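Local coordinates for protein EDTA monooxygenase (EDTA-degrading bacterium BNC1, PDB 5DQP) that probably acts as a monooxygenase in EDTA degradation, using molecular oxygen and reduced FMN supplied by a partner flavin reductase, at residues I44-I50 / L392-D397; A366-I370 / I402-V408. Residues are numbered along the deposited sequence.

In the fold
Both contacts use helix 390-405 on the outside of the luciferase-like TIM barrel. In contact 1 its first half packs on the C-terminal end of helix 35-47, across the seam that closes the barrel. In contact 2 its last turn and the loop behind it pack on helix 362-374, the preceding outer helix. The two centres lie about 14 Å apart, and Phe395 CZ touches Leu369 CD1 at 4.0 Å. Contact 1 is mostly buried (390 Å²), contact 2 only partly (299 Å²). Each has an aliphatic middle and an Arg-Asp salt bridge. The bridge is short in contact 1 and long and weakly hydrogen-bonded in contact 2. Each also includes a Schellman motif at a helix end.

Contact 1. Residues I44-I50 / L392-D397; sequences IARRGRI and LEIFVD
Val396 lies over Ile44 and Gly48 where the first and last outer helices of the luciferase-like TIM barrel meet over its seam, the parallel pairing of strands 7-11 and 380-383. Residues 44-47 form the last turn of helix 35-47. Residues 392-397 are helical, with a wider pi-type turn at 395-397. The CA atoms of Ile44 and Glu393 are 6.2 Å apart, and those of Gly48 and Val396 5.2 Å. The approach is close at Gly48, whose CA is 3.6 Å from Val396 CG1. A CB on Gly48 would clash with Val396 CG2. Ile44 (m, t) places CG2 3.9 Å from Val396 CG2, 4.2 Å from Leu392 CG and 3.8 Å from Glu393 CA. Ala45 CB meets Leu392 CD2 at 4.4 Å, and Ile50 CG1 meets Val396 CG2 at 4.3 Å. Ala45, Ile50 and Leu392 rest on Ser10 of strand 7-11, and Ile50 on Leu8, so both helices pack against the barrel wall. A Schellman motif ends the first helix. Arg49 has positive phi (60°), Ile50 N bonds to Ala45 O at 2.9 Å, and Arg49 N to Arg46 O at 2.9 Å. At the exposed edge Arg47, with chi1 and chi2 both t, reaches across to the second helix. Its NH2 forms a salt bridge and hydrogen bond with Asp397 OD1 at 2.7 Å, near the guanidinium plane.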
ATOM      1  N   ILE A  44       5.953  20.259  -0.440  1.00 15.66           N
ATOM      2  CA  ILE A  44       5.697  21.496   0.295  1.00 20.22           C
ATOM      3  C   ILE A  44       5.837  21.263   1.800  1.00 18.63           C
ATOM      4  O   ILE A  44       6.481  22.046   2.505  1.00 20.13           O
ATOM      5  CB  ILE A  44       4.316  22.067  -0.074  1.00 23.77           C
ATOM      6  CG1 ILE A  44       4.354  22.665  -1.488  1.00 20.37           C
ATOM      7  CG2 ILE A  44       3.842  23.104   0.969  1.00 19.73           C
ATOM      8  CD1 ILE A  44       2.948  22.908  -2.066  1.00 24.22           C
ATOM      9  N   ALA A  45       5.238  20.189   2.319  1.00 19.37           N
ATOM     10  CA  ALA A  45       5.372  19.910   3.748  1.00 19.92           C
ATOM     11  C   ALA A  45       6.829  19.639   4.117  1.00 17.69           C
ATOM     12  O   ALA A  45       7.299  20.059   5.182  1.00 20.27           O
ATOM     13  CB  ALA A  45       4.472  18.730   4.141  1.00 18.23           C
ATOM     14  N   ARG A  46       7.569  18.957   3.242  1.00 20.39           N
ATOM     15  CA  ARG A  46       8.987  18.696   3.507  1.00 22.70           C
ATOM     16  C   ARG A  46       9.782  19.993   3.612  1.00 21.75           C
ATOM     17  O   ARG A  46      10.614  20.153   4.517  1.00 19.35           O
ATOM     18  CB  ARG A  46       9.564  17.810   2.406  1.00 21.35           C
ATOM     19  CG  ARG A  46      10.998  17.332   2.646  1.00 26.06           C
ATOM     20  CD  ARG A  46      11.563  16.773   1.331  1.00 32.39           C
ATOM     21  NE  ARG A  46      13.011  16.762   1.341  1.00 37.56           N
ATOM     22  CZ  ARG A  46      13.768  17.829   1.112  1.00 50.09           C
ATOM     23  NH1 ARG A  46      13.208  19.008   0.853  1.00 37.74           N
ATOM     24  NH2 ARG A  46      15.090  17.712   1.148  1.00 64.50           N
ATOM     25  N   ARG A  47       9.525  20.934   2.700  1.00 18.49           N
ATOM     26  CA  ARG A  47      10.172  22.247   2.760  1.00 24.97           C
ATOM     27  C   ARG A  47       9.861  22.978   4.072  1.00 23.37           C
ATOM     28  O   ARG A  47      10.731  23.673   4.612  1.00 23.52           O
ATOM     29  CB  ARG A  47       9.755  23.094   1.552  1.00 20.21           C
ATOM     30  CG  ARG A  47      10.208  24.559   1.633  1.00 29.45           C
ATOM     31  CD  ARG A  47       9.879  25.334   0.354  1.00 30.96           C
ATOM     32  NE  ARG A  47       8.563  25.985   0.399  1.00 31.44           N
ATOM     33  CZ  ARG A  47       7.547  25.686  -0.402  1.00 28.97           C
ATOM     34  NH1 ARG A  47       7.683  24.747  -1.333  1.00 30.74           N
ATOM     35  NH2 ARG A  47       6.396  26.336  -0.284  1.00 33.09           N
ATOM     36  N   GLY A  48       8.662  22.797   4.625  1.00 18.63           N
ATOM     37  CA  GLY A  48       8.343  23.335   5.934  1.00 17.51           C
ATOM     38  C   GLY A  48       8.855  22.555   7.123  1.00 23.19           C
ATOM     39  O   GLY A  48       8.651  22.991   8.264  1.00 21.03           O
ATOM     40  N   ARG A  49       9.533  21.423   6.899  1.00 18.32           N
ATOM     41  CA  ARG A  49       9.923  20.503   7.974  1.00 18.81           C
ATOM     42  C   ARG A  49       8.723  19.950   8.744  1.00 20.61           C
ATOM     43  O   ARG A  49       8.833  19.605   9.927  1.00 14.22           O
ATOM     44  CB  ARG A  49      10.890  21.162   8.960  1.00 21.01           C
ATOM     45  CG  ARG A  49      12.080  21.845   8.334  1.00 21.85           C
ATOM     46  CD  ARG A  49      12.810  20.954   7.332  1.00 23.01           C
ATOM     47  NE  ARG A  49      13.915  21.692   6.719  1.00 29.22           N
ATOM     48  CZ  ARG A  49      14.179  21.736   5.418  1.00 33.28           C
ATOM     49  NH1 ARG A  49      13.422  21.086   4.539  1.00 24.47           N
ATOM     50  NH2 ARG A  49      15.223  22.437   4.997  1.00 37.55           N
ATOM     51  N   ILE A  50       7.552  19.875   8.110  1.00 20.62           N
ATOM     52  CA  ILE A  50       6.445  19.184   8.755  1.00 17.04           C
ATOM     53  C   ILE A  50       6.922  17.796   9.154  1.00 19.44           C
ATOM     54  O   ILE A  50       7.711  17.169   8.440  1.00 17.74           O
ATOM     55  CB  ILE A  50       5.222  19.137   7.821  1.00 16.36           C
ATOM     56  CG1 ILE A  50       4.779  20.561   7.451  1.00 16.37           C
ATOM     57  CG2 ILE A  50       4.062  18.415   8.481  1.00 18.95           C
ATOM     58  CD1 ILE A  50       4.641  21.547   8.618  1.00 18.68           C
ATOM     59  N   LEU A 392      -1.919  24.575   2.007  1.00 19.77           N
ATOM     60  CA  LEU A 392      -0.761  24.113   2.751  1.00 22.09           C
ATOM     61  C   LEU A 392       0.461  24.929   2.373  1.00 18.04           C
ATOM     62  O   LEU A 392       1.320  25.190   3.215  1.00 19.79           O
ATOM     63  CB  LEU A 392      -0.528  22.623   2.517  1.00 17.57           C
ATOM     64  CG  LEU A 392       0.574  21.928   3.305  1.00 16.72           C
ATOM     65  CD1 LEU A 392       0.277  22.081   4.794  1.00 16.16           C
ATOM     66  CD2 LEU A 392       0.581  20.458   2.878  1.00 22.14           C
ATOM     67  N   GLU A 393       0.554  25.345   1.114  1.00 22.47           N
ATOM     68  CA  GLU A 393       1.663  26.200   0.699  1.00 23.87           C
ATOM     69  C   GLU A 393       1.664  27.518   1.486  1.00 23.84           C
ATOM     70  O   GLU A 393       2.714  27.977   1.963  1.00 17.78           O
ATOM     71  CB  GLU A 393       1.565  26.422  -0.818  1.00 22.24           C
ATOM     72  CG  GLU A 393       2.738  27.139  -1.491  1.00 31.49           C
ATOM     73  CD  GLU A 393       2.692  27.040  -3.031  1.00 41.26           C
ATOM     74  OE1 GLU A 393       1.829  26.306  -3.593  1.00 36.71           O
ATOM     75  OE2 GLU A 393       3.528  27.709  -3.685  1.00 52.89           O
ATOM     76  N   ILE A 394       0.485  28.114   1.670  1.00 23.81           N
ATOM     77  CA  ILE A 394       0.358  29.311   2.505  1.00 17.80           C
ATOM     78  C   ILE A 394       0.799  29.021   3.935  1.00 18.76           C
ATOM     79  O   ILE A 394       1.525  29.811   4.548  1.00 21.47           O
ATOM     80  CB  ILE A 394      -1.092  29.831   2.471  1.00 21.31           C
ATOM     81  CG1 ILE A 394      -1.494  30.214   1.051  1.00 27.09           C
ATOM     82  CG2 ILE A 394      -1.275  31.038   3.409  1.00 21.93           C
ATOM     83  CD1 ILE A 394      -0.655  31.324   0.461  1.00 34.25           C
ATOM     84  N   PHE A 395       0.296  27.930   4.526  1.00 19.26           N
ATOM     85  CA  PHE A 395       0.697  27.610   5.890  1.00 20.21           C
ATOM     86  C   PHE A 395       2.219  27.452   5.990  1.00 18.81           C
ATOM     87  O   PHE A 395       2.869  28.068   6.844  1.00 21.86           O
ATOM     88  CB  PHE A 395      -0.019  26.347   6.374  1.00 20.78           C
ATOM     89  CG  PHE A 395       0.179  26.085   7.832  1.00 22.17           C
ATOM     90  CD1 PHE A 395       1.316  25.430   8.279  1.00 18.59           C
ATOM     91  CD2 PHE A 395      -0.743  26.544   8.764  1.00 20.24           C
ATOM     92  CE1 PHE A 395       1.533  25.207   9.624  1.00 19.05           C
ATOM     93  CE2 PHE A 395      -0.552  26.321  10.101  1.00 21.33           C
ATOM     94  CZ  PHE A 395       0.600  25.646  10.539  1.00 17.33           C
ATOM     95  N   VAL A 396       2.812  26.671   5.090  1.00 20.47           N
ATOM     96  CA  VAL A 396       4.255  26.429   5.148  1.00 17.21           C
ATOM     97  C   VAL A 396       5.057  27.701   4.845  1.00 20.93           C
ATOM     98  O   VAL A 396       6.138  27.922   5.406  1.00 18.53           O
ATOM     99  CB  VAL A 396       4.636  25.290   4.180  1.00 21.45           C
ATOM    100  CG1 VAL A 396       6.139  25.348   3.863  1.00 21.41           C
ATOM    101  CG2 VAL A 396       4.238  23.922   4.745  1.00 21.14           C
ATOM    102  N   ASP A 397       4.577  28.531   3.921  1.00 19.84           N
ATOM    103  CA  ASP A 397       5.324  29.729   3.561  1.00 21.26           C
ATOM    104  C   ASP A 397       5.217  30.823   4.613  1.00 22.43           C
ATOM    105  O   ASP A 397       6.122  31.647   4.730  1.00 19.17           O
ATOM    106  CB  ASP A 397       4.821  30.328   2.244  1.00 19.87           C
ATOM    107  CG  ASP A 397       5.196  29.506   1.015  1.00 37.47           C
ATOM    108  OD1 ASP A 397       6.103  28.641   1.116  1.00 32.56           O
ATOM    109  OD2 ASP A 397       4.578  29.765  -0.056  1.00 31.93           O
TER

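Contact 2. Residues A366-I370 / I402-V408; sequences ADRLI and ILQSRGV
Ala366 begins the contact on helix 362-374, with its CB directed at the end of helix 390-405. That CB is 3.6 Å from Ile402 CG2 and 3.9 Å from Leu403 CD2. The CA atoms of Ala366 and Leu403 are 6.3 Å apart. At the other end the CA atoms of Ile370 and Val408 are 7.8 Å apart. Asp367 lies at the exposed edge. Its OD1 forms a long salt bridge of 3.3 Å with Arg406 NH1, and the hydrogen bond in it is weak (angle 124°). Leu369 adds a looser apolar touch, CD1 to Leu403 CD1 at 4.3 Å. Ile370 (m, t) is the most covered residue. Its CG1 is 3.8 Å from Leu403 CD2 and 4.1 Å from Val408 CG2, and its CD1 is 3.5 Å from Arg406 CG. The aliphatic part of Arg406 (chi1 and chi2 both m) thus covers Ile370. A Schellman motif turns the chain here. Gly407 has phi 83°, with Val408 N to Leu403 O at 3.2 Å and Gly407 N to Gln404 O at 3.0 Å. A CB at Gly407 would jam against the preceding carbonyl O. The turn brings Val408 back against Trp373 of helix 362-374. In the TIM barrel this contact joins two successive outer helices, with strand 380-383 between them in sequence, and Val408 shares backbone hydrogen bonds with Met6, just before strand 7-11.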
ATOM      1  N   ALA A 366      -0.290  31.476  14.263  1.00 17.50           N
ATOM      2  CA  ALA A 366       0.898  31.094  15.023  1.00 21.47           C
ATOM      3  C   ALA A 366       0.718  31.407  16.495  1.00 21.94           C
ATOM      4  O   ALA A 366       1.075  30.596  17.356  1.00 22.78           O
ATOM      5  CB  ALA A 366       2.163  31.793  14.477  1.00 14.71           C
ATOM      6  N   ASP A 367       0.174  32.594  16.801  1.00 21.34           N
ATOM      7  CA  ASP A 367      -0.095  32.964  18.189  1.00 26.82           C
ATOM      8  C   ASP A 367      -1.041  31.981  18.851  1.00 19.72           C
ATOM      9  O   ASP A 367      -0.827  31.598  20.000  1.00 24.10           O
ATOM     10  CB  ASP A 367      -0.676  34.387  18.278  1.00 23.99           C
ATOM     11  CG  ASP A 367       0.306  35.447  17.800  1.00 47.43           C
ATOM     12  OD1 ASP A 367       1.456  35.066  17.457  1.00 40.92           O
ATOM     13  OD2 ASP A 367      -0.077  36.645  17.763  1.00 44.88           O
ATOM     14  N   ARG A 368      -2.098  31.565  18.150  1.00 23.36           N
ATOM     15  CA  ARG A 368      -2.993  30.566  18.733  1.00 22.92           C
ATOM     16  C   ARG A 368      -2.289  29.219  18.913  1.00 20.48           C
ATOM     17  O   ARG A 368      -2.406  28.586  19.970  1.00 22.32           O
ATOM     18  CB  ARG A 368      -4.250  30.413  17.876  1.00 22.64           C
ATOM     19  CG  ARG A 368      -5.313  29.555  18.575  1.00 28.12           C
ATOM     20  CD  ARG A 368      -6.479  29.220  17.685  1.00 24.39           C
ATOM     21  NE  ARG A 368      -7.196  30.393  17.190  1.00 21.00           N
ATOM     22  CZ  ARG A 368      -8.297  30.887  17.755  1.00 25.76           C
ATOM     23  NH1 ARG A 368      -8.904  31.951  17.225  1.00 28.21           N
ATOM     24  NH2 ARG A 368      -8.783  30.327  18.859  1.00 27.60           N
ATOM     25  N   LEU A 369      -1.535  28.765  17.910  1.00 18.77           N
ATOM     26  CA  LEU A 369      -0.813  27.502  18.073  1.00 19.05           C
ATOM     27  C   LEU A 369       0.121  27.552  19.276  1.00 17.47           C
ATOM     28  O   LEU A 369       0.144  26.627  20.091  1.00 16.32           O
ATOM     29  CB  LEU A 369      -0.024  27.159  16.812  1.00 16.30           C
ATOM     30  CG  LEU A 369      -0.932  26.984  15.578  1.00 21.59           C
ATOM     31  CD1 LEU A 369      -0.158  26.441  14.368  1.00 22.25           C
ATOM     32  CD2 LEU A 369      -2.118  26.103  15.870  1.00 14.60           C
ATOM     33  N   ILE A 370       0.921  28.616  19.382  1.00 19.41           N
ATOM     34  CA  ILE A 370       1.892  28.720  20.466  1.00 15.72           C
ATOM     35  C   ILE A 370       1.174  28.826  21.798  1.00 22.00           C
ATOM     36  O   ILE A 370       1.644  28.307  22.820  1.00 20.07           O
ATOM     37  CB  ILE A 370       2.817  29.930  20.256  1.00 24.90           C
ATOM     38  CG1 ILE A 370       3.689  29.757  19.003  1.00 24.47           C
ATOM     39  CG2 ILE A 370       3.663  30.177  21.518  1.00 19.46           C
ATOM     40  CD1 ILE A 370       4.603  30.979  18.695  1.00 17.96           C
ATOM     41  N   ILE A 402       7.192  31.798  11.070  1.00 17.51           N
ATOM     42  CA  ILE A 402       6.917  32.452  12.340  1.00 16.95           C
ATOM     43  C   ILE A 402       7.223  31.498  13.480  1.00 18.53           C
ATOM     44  O   ILE A 402       7.958  31.837  14.415  1.00 21.30           O
ATOM     45  CB  ILE A 402       5.458  32.960  12.388  1.00 18.91           C
ATOM     46  CG1 ILE A 402       5.173  33.909  11.209  1.00 22.64           C
ATOM     47  CG2 ILE A 402       5.181  33.636  13.733  1.00 20.90           C
ATOM     48  CD1 ILE A 402       3.761  34.573  11.240  1.00 19.58           C
ATOM     49  N   LEU A 403       6.694  30.271  13.394  1.00 15.24           N
ATOM     50  CA  LEU A 403       6.942  29.293  14.438  1.00 18.42           C
ATOM     51  C   LEU A 403       8.420  29.023  14.588  1.00 17.06           C
ATOM     52  O   LEU A 403       8.894  28.786  15.704  1.00 19.20           O
ATOM     53  CB  LEU A 403       6.196  27.983  14.155  1.00 15.85           C
ATOM     54  CG  LEU A 403       4.651  28.051  14.105  1.00 19.79           C
ATOM     55  CD1 LEU A 403       4.066  26.705  13.726  1.00 20.84           C
ATOM     56  CD2 LEU A 403       4.046  28.554  15.429  1.00 15.72           C
ATOM     57  N   GLN A 404       9.164  29.007  13.475  1.00 13.94           N
ATOM     58  CA  GLN A 404      10.601  28.769  13.584  1.00 20.70           C
ATOM     59  C   GLN A 404      11.313  29.973  14.215  1.00 18.26           C
ATOM     60  O   GLN A 404      12.175  29.795  15.079  1.00 21.85           O
ATOM     61  CB  GLN A 404      11.195  28.425  12.215  1.00 20.91           C
ATOM     62  CG  GLN A 404      10.861  27.013  11.728  1.00 21.87           C
ATOM     63  CD  GLN A 404      10.927  26.902  10.218  1.00 22.95           C
ATOM     64  OE1 GLN A 404      10.948  27.918   9.524  1.00 22.47           O
ATOM     65  NE2 GLN A 404      10.922  25.666   9.692  1.00 20.18           N
ATOM     66  N   SER A 405      10.956  31.198  13.828  1.00 18.38           N
ATOM     67  CA  SER A 405      11.532  32.371  14.512  1.00 25.36           C
ATOM     68  C   SER A 405      11.220  32.346  15.993  1.00 24.39           C
ATOM     69  O   SER A 405      12.062  32.694  16.832  1.00 25.39           O
ATOM     70  CB  SER A 405      10.985  33.675  13.930  1.00 26.85           C
ATOM     71  OG  SER A 405      11.166  33.714  12.534  1.00 41.17           O
ATOM     72  N   ARG A 406       9.984  31.988  16.328  1.00 21.29           N
ATOM     73  CA  ARG A 406       9.586  31.925  17.718  1.00 20.35           C
ATOM     74  C   ARG A 406      10.387  30.902  18.515  1.00 21.44           C
ATOM     75  O   ARG A 406      10.307  30.909  19.745  1.00 21.29           O
ATOM     76  CB  ARG A 406       8.089  31.625  17.781  1.00 24.65           C
ATOM     77  CG  ARG A 406       7.248  32.727  17.129  1.00 21.47           C
ATOM     78  CD  ARG A 406       7.013  33.855  18.098  1.00 25.33           C
ATOM     79  NE  ARG A 406       6.914  35.147  17.441  1.00 29.79           N
ATOM     80  CZ  ARG A 406       5.816  35.884  17.411  1.00 53.47           C
ATOM     81  NH1 ARG A 406       4.701  35.451  18.018  1.00 54.04           N
ATOM     82  NH2 ARG A 406       5.851  37.057  16.780  1.00 41.19           N
ATOM     83  N   GLY A 407      11.158  30.034  17.862  1.00 20.48           N
ATOM     84  CA  GLY A 407      11.933  29.053  18.601  1.00 17.79           C
ATOM     85  C   GLY A 407      11.185  27.800  19.007  1.00 24.47           C
ATOM     86  O   GLY A 407      11.698  27.024  19.816  1.00 24.90           O
ATOM     87  N   VAL A 408       9.997  27.557  18.458  1.00 22.47           N
ATOM     88  CA  VAL A 408       9.159  26.443  18.893  1.00 22.52           C
ATOM     89  C   VAL A 408       9.035  25.357  17.838  1.00 25.08           C
ATOM     90  O   VAL A 408       8.343  24.355  18.085  1.00 23.20           O
ATOM     91  CB  VAL A 408       7.759  26.926  19.315  1.00 22.74           C
ATOM     92  CG1 VAL A 408       7.894  28.053  20.299  1.00 20.52           C
ATOM     93  CG2 VAL A 408       6.927  27.346  18.081  1.00 19.03           C
TER